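Local atomic coordinates of 2-hydroxyethylphosphonate dioxygenase (Streptomyces viridochromogenes, PDB entry 4YAR), a protein that uses a mononuclear non-heme iron and dioxygen to convert 2-hydroxyethylphosphonate into hydroxymethylphosphonate and formate during biosynthesis of the herbicidal antibiotic phosphinothricin tripeptide. Residues A[11-17]-A[55-59]; A[165-169]-A[310-314]; A[316-320]-A[346-350]. The protein carries 1 engineered substitution. All coordinates share one frame; numbering follows the deposited sequence.

Overall arrangement
The three contacts follow one another along the chain without interleaving, and they sample two kinds of architecture. Interaction 1 lies within the first cro/C1-type helix-turn-helix region, where helix 5-15 meets the end of helix 49-55, its centre about 32 Å from that of the chain. Interactions 2 and 3 belong to the beta-rich part. Their centres are about 18 Å apart, and they adjoin in sequence where helix 307-312 leads into strand 315-317, an outermost strand, within this chain, of a seven-stranded antiparallel sheet. Interaction 1 is about 56 Å from interaction 2 and about 48 Å from interaction 3, centre to centre, so it lies in a separate part of the chain and touches neither.

Interaction 1: A[11-17]-A[55-59]; sequences WMNARKY and ALSVE
With CG placed opposite its own carbonyl carbon (chi1 -53°) and the chain folded back at chi2 (-51°), Arg15 brings its guanidinium alongside Leu56, whose backbone oxygen it grips. The setting is the first cro/C1-type helix-turn-helix region, in which the first helix, 5-15, packs against the loop that follows helix 49-55. Both helices end here in Schellman motifs, with Lys16 and Ser57 as the residues of positive phi; Lys16, seen to bind substrate in a site shared between the subunits of the dimer, makes no contact across this pair. The carbonyl of Leu56 faces the arginine. Two nitrogens approach that oxygen side-on: Arg15 NE is 2.7 Å from Leu56 O, and Arg15 NH2 is 2.8 Å from the same Leu56 O. The oxygen lies close to the guanidinium plane, whereas NE stands above the carbonyl plane and NH2 lies within it, so the two bonds together fix the rotation of the flat group.

CE3 of Trp11 lies over one face of the guanidinium. The Trp11 indole in turn receives Val58 CG1 over a face, a CH-pi contact in which the methyl is 3.7 Å from the centroid of the six-membered ring. Leu56 is the buried wedge of the interface. Its CD2 reaches Met12 CG and the Tyr17 ring, coming within 3.8 Å of Tyr17 CD2, while CD1 lies against Trp11 CB. Beyond the two segments, Leu63 packs on Trp11 and Val58, and Thr22 of helix 19-26 on Met12 and Tyr17. At the polar margin one water joins Tyr17 OH and Ser57 OG, and donates a hydrogen bond to Ala55 O over 2.8 Å.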
loop_
_atom_site.group_PDB
_atom_site.type_symbol
_atom_site.label_atom_id
_atom_site.label_comp_id
_atom_site.label_asym_id
_atom_site.label_seq_id
_atom_site.Cartn_x
_atom_site.Cartn_y
_atom_site.Cartn_z
ATOM N N TRP A 11 -1.168 3.781 27.439
ATOM C CA TRP A 11 -0.691 5.014 28.093
ATOM C C TRP A 11 -0.778 4.961 29.592
ATOM O O TRP A 11 0.112 5.464 30.300
ATOM C CB TRP A 11 -1.366 6.266 27.512
ATOM C CG TRP A 11 -0.811 6.573 26.159
ATOM C CD1 TRP A 11 -1.429 6.421 24.955
ATOM C CD2 TRP A 11 0.521 6.998 25.877
ATOM N NE1 TRP A 11 -0.567 6.718 23.933
ATOM C CE2 TRP A 11 0.633 7.105 24.469
ATOM C CE3 TRP A 11 1.627 7.317 26.674
ATOM C CZ2 TRP A 11 1.807 7.500 23.840
ATOM C CZ3 TRP A 11 2.828 7.707 26.021
ATOM C CH2 TRP A 11 2.882 7.817 24.640
ATOM N N MET A 12 -1.780 4.297 30.123
ATOM C CA MET A 12 -1.763 4.024 31.545
ATOM C C MET A 12 -0.549 3.215 31.940
ATOM O O MET A 12 0.114 3.536 32.935
ATOM C CB MET A 12 -3.026 3.304 32.020
ATOM C CG MET A 12 -4.283 4.168 31.919
ATOM S SD MET A 12 -5.765 3.095 32.050
ATOM C CE MET A 12 -5.629 2.474 33.705
ATOM N N ASN A 13 -0.272 2.155 31.191
ATOM C CA ASN A 13 0.940 1.378 31.486
ATOM C C ASN A 13 2.233 2.210 31.341
ATOM O O ASN A 13 3.174 2.107 32.173
ATOM C CB ASN A 13 1.007 0.174 30.580
ATOM C CG ASN A 13 2.315 -0.552 30.749
ATOM O OD1 ASN A 13 3.242 -0.441 29.923
ATOM N ND2 ASN A 13 2.431 -1.231 31.849
ATOM N N ALA A 14 2.277 3.059 30.335
ATOM C CA ALA A 14 3.473 3.909 30.130
ATOM C C ALA A 14 3.750 4.824 31.282
ATOM O O ALA A 14 4.892 5.005 31.668
ATOM C CB ALA A 14 3.363 4.688 28.868
ATOM N N ARG A 15 2.704 5.392 31.868
ATOM C CA ARG A 15 2.844 6.219 33.053
ATOM C C ARG A 15 2.974 5.462 34.382
ATOM O O ARG A 15 3.258 6.074 35.398
ATOM C CB ARG A 15 1.625 7.196 33.126
ATOM C CG ARG A 15 1.392 8.008 31.856
ATOM C CD ARG A 15 2.649 8.729 31.341
ATOM N NE ARG A 15 2.337 9.633 30.256
ATOM C CZ ARG A 15 3.084 9.903 29.176
ATOM N NH1 ARG A 15 4.262 9.313 28.990
ATOM N NH2 ARG A 15 2.603 10.732 28.245
ATOM N N LYS A 16 2.743 4.148 34.368
ATOM C CA LYS A 16 2.569 3.289 35.547
ATOM C C LYS A 16 1.478 3.749 36.504
ATOM O O LYS A 16 1.667 3.683 37.732
ATOM C CB LYS A 16 3.890 3.068 36.348
ATOM C CG LYS A 16 5.108 2.709 35.514
ATOM C CD LYS A 16 6.317 2.391 36.408
ATOM C CE LYS A 16 7.450 1.752 35.636
ATOM N NZ LYS A 16 7.081 0.473 34.938
ATOM N N TYR A 17 0.325 4.165 35.964
ATOM C CA TYR A 17 -0.830 4.455 36.772
ATOM C C TYR A 17 -1.840 3.288 36.774
ATOM O O TYR A 17 -2.147 2.699 35.719
ATOM C CB TYR A 17 -1.582 5.692 36.269
ATOM C CG TYR A 17 -0.834 6.994 36.142
ATOM C CD1 TYR A 17 0.286 7.301 36.927
ATOM C CD2 TYR A 17 -1.315 7.965 35.295
ATOM C CE1 TYR A 17 0.927 8.516 36.798
ATOM C CE2 TYR A 17 -0.689 9.174 35.149
ATOM C CZ TYR A 17 0.433 9.452 35.919
ATOM O OH TYR A 17 1.033 10.675 35.756
ATOM N N ALA A 55 -4.537 13.913 32.051
ATOM C CA ALA A 55 -3.969 13.085 33.137
ATOM C C ALA A 55 -2.766 12.203 32.698
ATOM O O ALA A 55 -1.841 11.963 33.479
ATOM C CB ALA A 55 -5.065 12.234 33.774
ATOM N N LEU A 56 -2.816 11.739 31.451
ATOM C CA LEU A 56 -1.827 10.813 30.884
ATOM C C LEU A 56 -0.774 11.546 30.058
ATOM O O LEU A 56 0.093 10.944 29.420
ATOM C CB LEU A 56 -2.566 9.797 30.028
ATOM C CG LEU A 56 -3.445 8.824 30.810
ATOM C CD1 LEU A 56 -4.296 7.931 29.920
ATOM C CD2 LEU A 56 -2.570 7.962 31.723
ATOM N N SER A 57 -0.819 12.861 30.117
ATOM C CA SER A 57 0.041 13.739 29.318
ATOM C C SER A 57 0.154 13.401 27.828
ATOM O O SER A 57 1.273 13.388 27.273
ATOM C CB SER A 57 1.418 13.861 29.956
ATOM O OG SER A 57 1.306 13.985 31.373
ATOM N N VAL A 58 -0.995 13.137 27.195
ATOM C CA VAL A 58 -1.082 12.914 25.741
ATOM C C VAL A 58 -2.106 13.822 25.073
ATOM O O VAL A 58 -2.938 14.461 25.727
ATOM C CB VAL A 58 -1.382 11.435 25.338
ATOM C CG1 VAL A 58 -0.264 10.515 25.821
ATOM C CG2 VAL A 58 -2.759 10.948 25.812
ATOM N N GLU A 59 -2.011 13.872 23.755
ATOM C CA GLU A 59 -2.987 14.567 22.945
ATOM C C GLU A 59 -4.220 13.691 22.824
ATOM O O GLU A 59 -4.100 12.483 22.684
ATOM C CB GLU A 59 -2.393 14.874 21.565
ATOM C CG GLU A 59 -1.199 15.828 21.626
ATOM C CD GLU A 59 -1.563 17.200 22.204
ATOM O OE1 GLU A 59 -2.455 17.876 21.650
ATOM O OE2 GLU A 59 -0.960 17.603 23.224
HETATM O O HOH W 1 0.867 11.666 32.791
#

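Interaction 2: A[165-169]-A[310-314]; sequences GDRWI and SRRSR
Arg311 reaches across to Asp166 in a long salt bridge: Arg311 NE lies 3.5 Å from Asp166 OD2, and the hydrogen bond within it is weak. A second weak bond runs from Arg311 NH2 to Gly165 O, nearly straight at 173°, with the oxygen at the edge of the guanidinium; Asn162 ND2 also bonds to Gly165 O. The extended chain of Arg311 (chi2 -159°) carries the charged end over to the loop. Arg314 turns a guanidinium face to Asp166 OD2, which lies well out of its plane with no N-H pointing at it, a proximity of opposite charges only, while Arg314 NE donates to Arg311 O at 3.1 Å.

A type I beta turn from Asp166 to Ile169, in the loop leading into strand 173-176 of the six-stranded sheet, here packs on helix 307-312, while Trp168 reaches strands 320-324 and 335-343 of the seven-stranded sheet. Arg314 CD meets the rim of the Trp168 indole, 3.5 Å from CZ2, ring and guanidinium planes standing 76° apart. Ile169 pushes CD1 to within 3.7 Å of Arg311 CA, and its CG2 rests on Ser310 CB. Phe338 packs on Trp168, Ile169 and Ser310, while Ser310 OG bonds to Ser324 O.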
loop_
_atom_site.group_PDB
_atom_site.type_symbol
_atom_site.label_atom_id
_atom_site.label_comp_id
_atom_site.label_asym_id
_atom_site.label_seq_id
_atom_site.Cartn_x
_atom_site.Cartn_y
_atom_site.Cartn_z
ATOM N N GLY A 165 -9.586 -9.965 -29.108
ATOM C CA GLY A 165 -10.366 -10.673 -28.151
ATOM C C GLY A 165 -9.609 -10.691 -26.793
ATOM O O GLY A 165 -8.425 -10.195 -26.595
ATOM N N ASP A 166 -10.252 -11.297 -25.829
ATOM C CA ASP A 166 -9.661 -11.432 -24.505
ATOM C C ASP A 166 -9.599 -10.059 -23.905
ATOM O O ASP A 166 -8.566 -9.717 -23.338
ATOM C CB ASP A 166 -8.214 -11.953 -24.562
ATOM C CG ASP A 166 -8.080 -13.323 -25.132
ATOM O OD1 ASP A 166 -9.030 -14.137 -24.985
ATOM O OD2 ASP A 166 -6.972 -13.602 -25.691
ATOM N N ARG A 167 -10.698 -9.301 -24.015
ATOM C CA ARG A 167 -10.786 -7.967 -23.558
ATOM C C ARG A 167 -10.892 -7.892 -22.038
ATOM O O ARG A 167 -10.861 -6.805 -21.473
ATOM C CB ARG A 167 -11.990 -7.277 -24.177
ATOM C CG ARG A 167 -11.964 -7.260 -25.700
ATOM C CD ARG A 167 -11.154 -6.116 -26.295
ATOM N NE ARG A 167 -11.953 -4.900 -26.448
ATOM C CZ ARG A 167 -12.186 -4.207 -27.566
ATOM N NH1 ARG A 167 -11.708 -4.544 -28.754
ATOM N NH2 ARG A 167 -12.914 -3.117 -27.476
ATOM N N TRP A 168 -11.046 -9.033 -21.373
ATOM C CA TRP A 168 -10.874 -9.050 -19.929
ATOM C C TRP A 168 -9.463 -8.539 -19.525
ATOM O O TRP A 168 -9.240 -8.061 -18.399
ATOM C CB TRP A 168 -11.210 -10.417 -19.382
ATOM C CG TRP A 168 -10.325 -11.523 -19.718
ATOM C CD1 TRP A 168 -10.330 -12.240 -20.859
ATOM C CD2 TRP A 168 -9.314 -12.110 -18.863
ATOM N NE1 TRP A 168 -9.358 -13.250 -20.797
ATOM C CE2 TRP A 168 -8.734 -13.193 -19.573
ATOM C CE3 TRP A 168 -8.855 -11.831 -17.580
ATOM C CZ2 TRP A 168 -7.706 -13.948 -19.062
ATOM C CZ3 TRP A 168 -7.866 -12.641 -17.032
ATOM C CH2 TRP A 168 -7.302 -13.698 -17.773
ATOM N N ILE A 169 -8.506 -8.675 -20.431
ATOM C CA ILE A 169 -7.222 -7.967 -20.300
ATOM C C ILE A 169 -7.407 -6.704 -21.060
ATOM O O ILE A 169 -7.516 -6.698 -22.320
ATOM C CB ILE A 169 -6.039 -8.811 -20.845
ATOM C CG1 ILE A 169 -5.945 -10.159 -20.108
ATOM C CG2 ILE A 169 -4.757 -7.956 -20.907
ATOM C CD1 ILE A 169 -5.043 -11.242 -20.689
ATOM N N SER A 310 0.501 -9.664 -20.376
ATOM C CA SER A 310 -0.540 -10.138 -19.511
ATOM C C SER A 310 -1.186 -11.450 -20.068
ATOM O O SER A 310 -1.486 -12.373 -19.326
ATOM C CB SER A 310 -1.631 -9.057 -19.277
ATOM O OG SER A 310 -1.039 -7.980 -18.644
ATOM N N ARG A 311 -1.356 -11.516 -21.378
ATOM C CA ARG A 311 -1.866 -12.728 -22.002
ATOM C C ARG A 311 -0.981 -13.927 -21.720
ATOM O O ARG A 311 -1.480 -15.018 -21.399
ATOM C CB ARG A 311 -1.971 -12.539 -23.538
ATOM C CG ARG A 311 -3.213 -11.824 -24.004
ATOM C CD ARG A 311 -3.421 -12.173 -25.495
ATOM N NE ARG A 311 -4.402 -11.302 -26.100
ATOM C CZ ARG A 311 -4.119 -10.242 -26.857
ATOM N NH1 ARG A 311 -2.856 -9.880 -27.126
ATOM N NH2 ARG A 311 -5.099 -9.542 -27.365
ATOM N N ARG A 312 0.331 -13.730 -21.814
ATOM C CA ARG A 312 1.291 -14.845 -21.604
ATOM C C ARG A 312 1.255 -15.299 -20.174
ATOM O O ARG A 312 1.521 -16.439 -19.886
ATOM C CB ARG A 312 2.706 -14.431 -21.876
ATOM C CG ARG A 312 3.086 -14.422 -23.333
ATOM C CD ARG A 312 4.546 -14.075 -23.443
ATOM N NE ARG A 312 4.699 -13.314 -24.661
ATOM C CZ ARG A 312 4.886 -12.002 -24.759
ATOM N NH1 ARG A 312 5.031 -11.212 -23.694
ATOM N NH2 ARG A 312 4.976 -11.478 -25.978
ATOM N N SER A 313 0.900 -14.372 -19.264
ATOM C CA SER A 313 0.804 -14.679 -17.835
ATOM C C SER A 313 -0.433 -15.475 -17.467
ATOM O O SER A 313 -0.595 -15.912 -16.337
ATOM C CB SER A 313 0.893 -13.397 -17.051
ATOM O OG SER A 313 -0.360 -12.778 -16.985
ATOM N N ARG A 314 -1.367 -15.692 -18.381
ATOM C CA ARG A 314 -2.630 -16.254 -17.961
ATOM C C ARG A 314 -2.516 -17.551 -17.216
ATOM O O ARG A 314 -1.707 -18.388 -17.571
ATOM C CB ARG A 314 -3.540 -16.522 -19.155
ATOM C CG ARG A 314 -4.399 -15.330 -19.508
ATOM C CD ARG A 314 -5.226 -15.750 -20.736
ATOM N NE ARG A 314 -4.427 -15.659 -21.946
ATOM C CZ ARG A 314 -4.753 -16.237 -23.107
ATOM N NH1 ARG A 314 -5.846 -16.995 -23.207
ATOM N NH2 ARG A 314 -3.974 -16.056 -24.172
#

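Interaction 3: A[316-320]-A[346-350]; sequences TFGTY and RGADL
Thr319 and Tyr320 meet Ala348 through two hydrogen bonds that bracket one residue, and around them the contact is tight. Ala348 N donates to Thr319 OG1 over 2.9 Å, almost straight at 169°. Tyr320 OH donates to Ala348 O at 3.0 Å, lying in the carbonyl plane, and accepts from Trp396 N. Thr319 OG1 sits between the backbone N and the carbonyl carbon (chi1 53°), a rotation that also brings it over a face of the Tyr320 ring. The type II' beta turn from Phe317 to Tyr320, a beta hairpin turn joining strands 315-317 and 320-324, presents these groups to the loop before strand 355-362. Gly318, second in the turn, approaches Ala348 closely, its CA 3.9 Å from Ala348 CB. Leu350 CD2 and Tyr320 CE2, 3.6 Å apart, form the buried end.

Toward solvent the fit slackens. Phe317 is the outer, more exposed partner of Leu350, its CE2 3.7 Å from Leu350 CD2. Arg346 is poorly ordered; its side chain leads away, and its carbonyl oxygen merely abuts Thr319 CG2. The chemistry implies that the turn holds Ala348 through side chains rather than backbone pairing, while Leu350 pairs through its backbone with His394 on another strand.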
loop_
_atom_site.group_PDB
_atom_site.type_symbol
_atom_site.label_atom_id
_atom_site.label_comp_id
_atom_site.label_asym_id
_atom_site.label_seq_id
_atom_site.Cartn_x
_atom_site.Cartn_y
_atom_site.Cartn_z
ATOM N N THR A 316 -4.964 -20.455 -14.444
ATOM C CA THR A 316 -6.066 -20.763 -13.544
ATOM C C THR A 316 -5.679 -20.483 -12.094
ATOM O O THR A 316 -4.597 -20.808 -11.707
ATOM C CB THR A 316 -6.499 -22.228 -13.706
ATOM O OG1 THR A 316 -6.833 -22.425 -15.067
ATOM C CG2 THR A 316 -7.742 -22.568 -12.863
ATOM N N PHE A 317 -6.545 -19.776 -11.380
ATOM C CA PHE A 317 -6.421 -19.453 -9.969
ATOM C C PHE A 317 -7.717 -19.846 -9.284
ATOM O O PHE A 317 -8.711 -19.106 -9.263
ATOM C CB PHE A 317 -6.081 -17.961 -9.775
ATOM C CG PHE A 317 -5.884 -17.592 -8.335
ATOM C CD1 PHE A 317 -4.875 -18.185 -7.598
ATOM C CD2 PHE A 317 -6.704 -16.681 -7.727
ATOM C CE1 PHE A 317 -4.701 -17.910 -6.262
ATOM C CE2 PHE A 317 -6.517 -16.377 -6.381
ATOM C CZ PHE A 317 -5.565 -17.002 -5.666
ATOM N N GLY A 318 -7.738 -21.051 -8.688
ATOM C CA GLY A 318 -8.984 -21.628 -8.165
ATOM C C GLY A 318 -10.054 -21.710 -9.255
ATOM O O GLY A 318 -9.831 -22.248 -10.301
ATOM N N THR A 319 -11.180 -21.057 -9.014
ATOM C CA THR A 319 -12.261 -20.983 -9.999
ATOM C C THR A 319 -12.144 -19.851 -10.981
ATOM O O THR A 319 -12.996 -19.727 -11.856
ATOM C CB THR A 319 -13.615 -20.834 -9.333
ATOM O OG1 THR A 319 -13.581 -19.716 -8.413
ATOM C CG2 THR A 319 -13.944 -22.165 -8.616
ATOM N N TYR A 320 -11.105 -19.029 -10.838
ATOM C CA TYR A 320 -10.929 -17.869 -11.708
ATOM C C TYR A 320 -9.894 -18.115 -12.763
ATOM O O TYR A 320 -9.127 -19.024 -12.630
ATOM C CB TYR A 320 -10.546 -16.634 -10.834
ATOM C CG TYR A 320 -11.429 -16.492 -9.620
ATOM C CD1 TYR A 320 -12.716 -16.002 -9.743
ATOM C CD2 TYR A 320 -11.001 -16.883 -8.354
ATOM C CE1 TYR A 320 -13.533 -15.894 -8.667
ATOM C CE2 TYR A 320 -11.837 -16.789 -7.244
ATOM C CZ TYR A 320 -13.101 -16.287 -7.414
ATOM O OH TYR A 320 -13.999 -16.119 -6.387
ATOM N N ARG A 346 -20.168 -21.965 -5.907
ATOM C CA ARG A 346 -18.943 -22.735 -5.667
ATOM C C ARG A 346 -17.660 -21.917 -5.906
ATOM O O ARG A 346 -16.629 -22.480 -6.315
ATOM C CB ARG A 346 -18.956 -23.999 -6.562
ATOM C CG ARG A 346 -18.060 -25.168 -6.141
ATOM C CD ARG A 346 -18.455 -25.763 -4.795
ATOM N NE ARG A 346 -19.887 -26.082 -4.697
ATOM C CZ ARG A 346 -20.553 -26.261 -3.552
ATOM N NH1 ARG A 346 -19.928 -26.140 -2.385
ATOM N NH2 ARG A 346 -21.854 -26.549 -3.579
ATOM N N GLY A 347 -17.711 -20.610 -5.634
ATOM C CA GLY A 347 -16.562 -19.714 -5.913
ATOM C C GLY A 347 -15.359 -20.010 -5.019
ATOM O O GLY A 347 -15.540 -20.252 -3.816
ATOM N N ALA A 348 -14.141 -20.029 -5.579
ATOM C CA ALA A 348 -12.930 -20.335 -4.766
ATOM C C ALA A 348 -12.895 -19.188 -3.786
ATOM O O ALA A 348 -13.219 -17.983 -4.179
ATOM C CB ALA A 348 -11.627 -20.406 -5.593
ATOM N N ASP A 349 -12.579 -19.518 -2.534
ATOM C CA ASP A 349 -12.608 -18.487 -1.529
ATOM C C ASP A 349 -11.327 -17.679 -1.740
ATOM O O ASP A 349 -10.258 -18.254 -2.025
ATOM C CB ASP A 349 -12.758 -19.036 -0.094
ATOM C CG ASP A 349 -14.245 -19.217 0.306
ATOM O OD1 ASP A 349 -15.073 -19.350 -0.596
ATOM O OD2 ASP A 349 -14.659 -19.128 1.511
ATOM N N LEU A 350 -11.488 -16.358 -1.735
ATOM C CA LEU A 350 -10.383 -15.422 -1.668
ATOM C C LEU A 350 -10.221 -14.899 -0.244
ATOM O O LEU A 350 -11.199 -14.483 0.427
ATOM C CB LEU A 350 -10.619 -14.275 -2.658
ATOM C CG LEU A 350 -10.892 -14.738 -4.073
ATOM C CD1 LEU A 350 -11.459 -13.606 -4.903
ATOM C CD2 LEU A 350 -9.678 -15.324 -4.769
#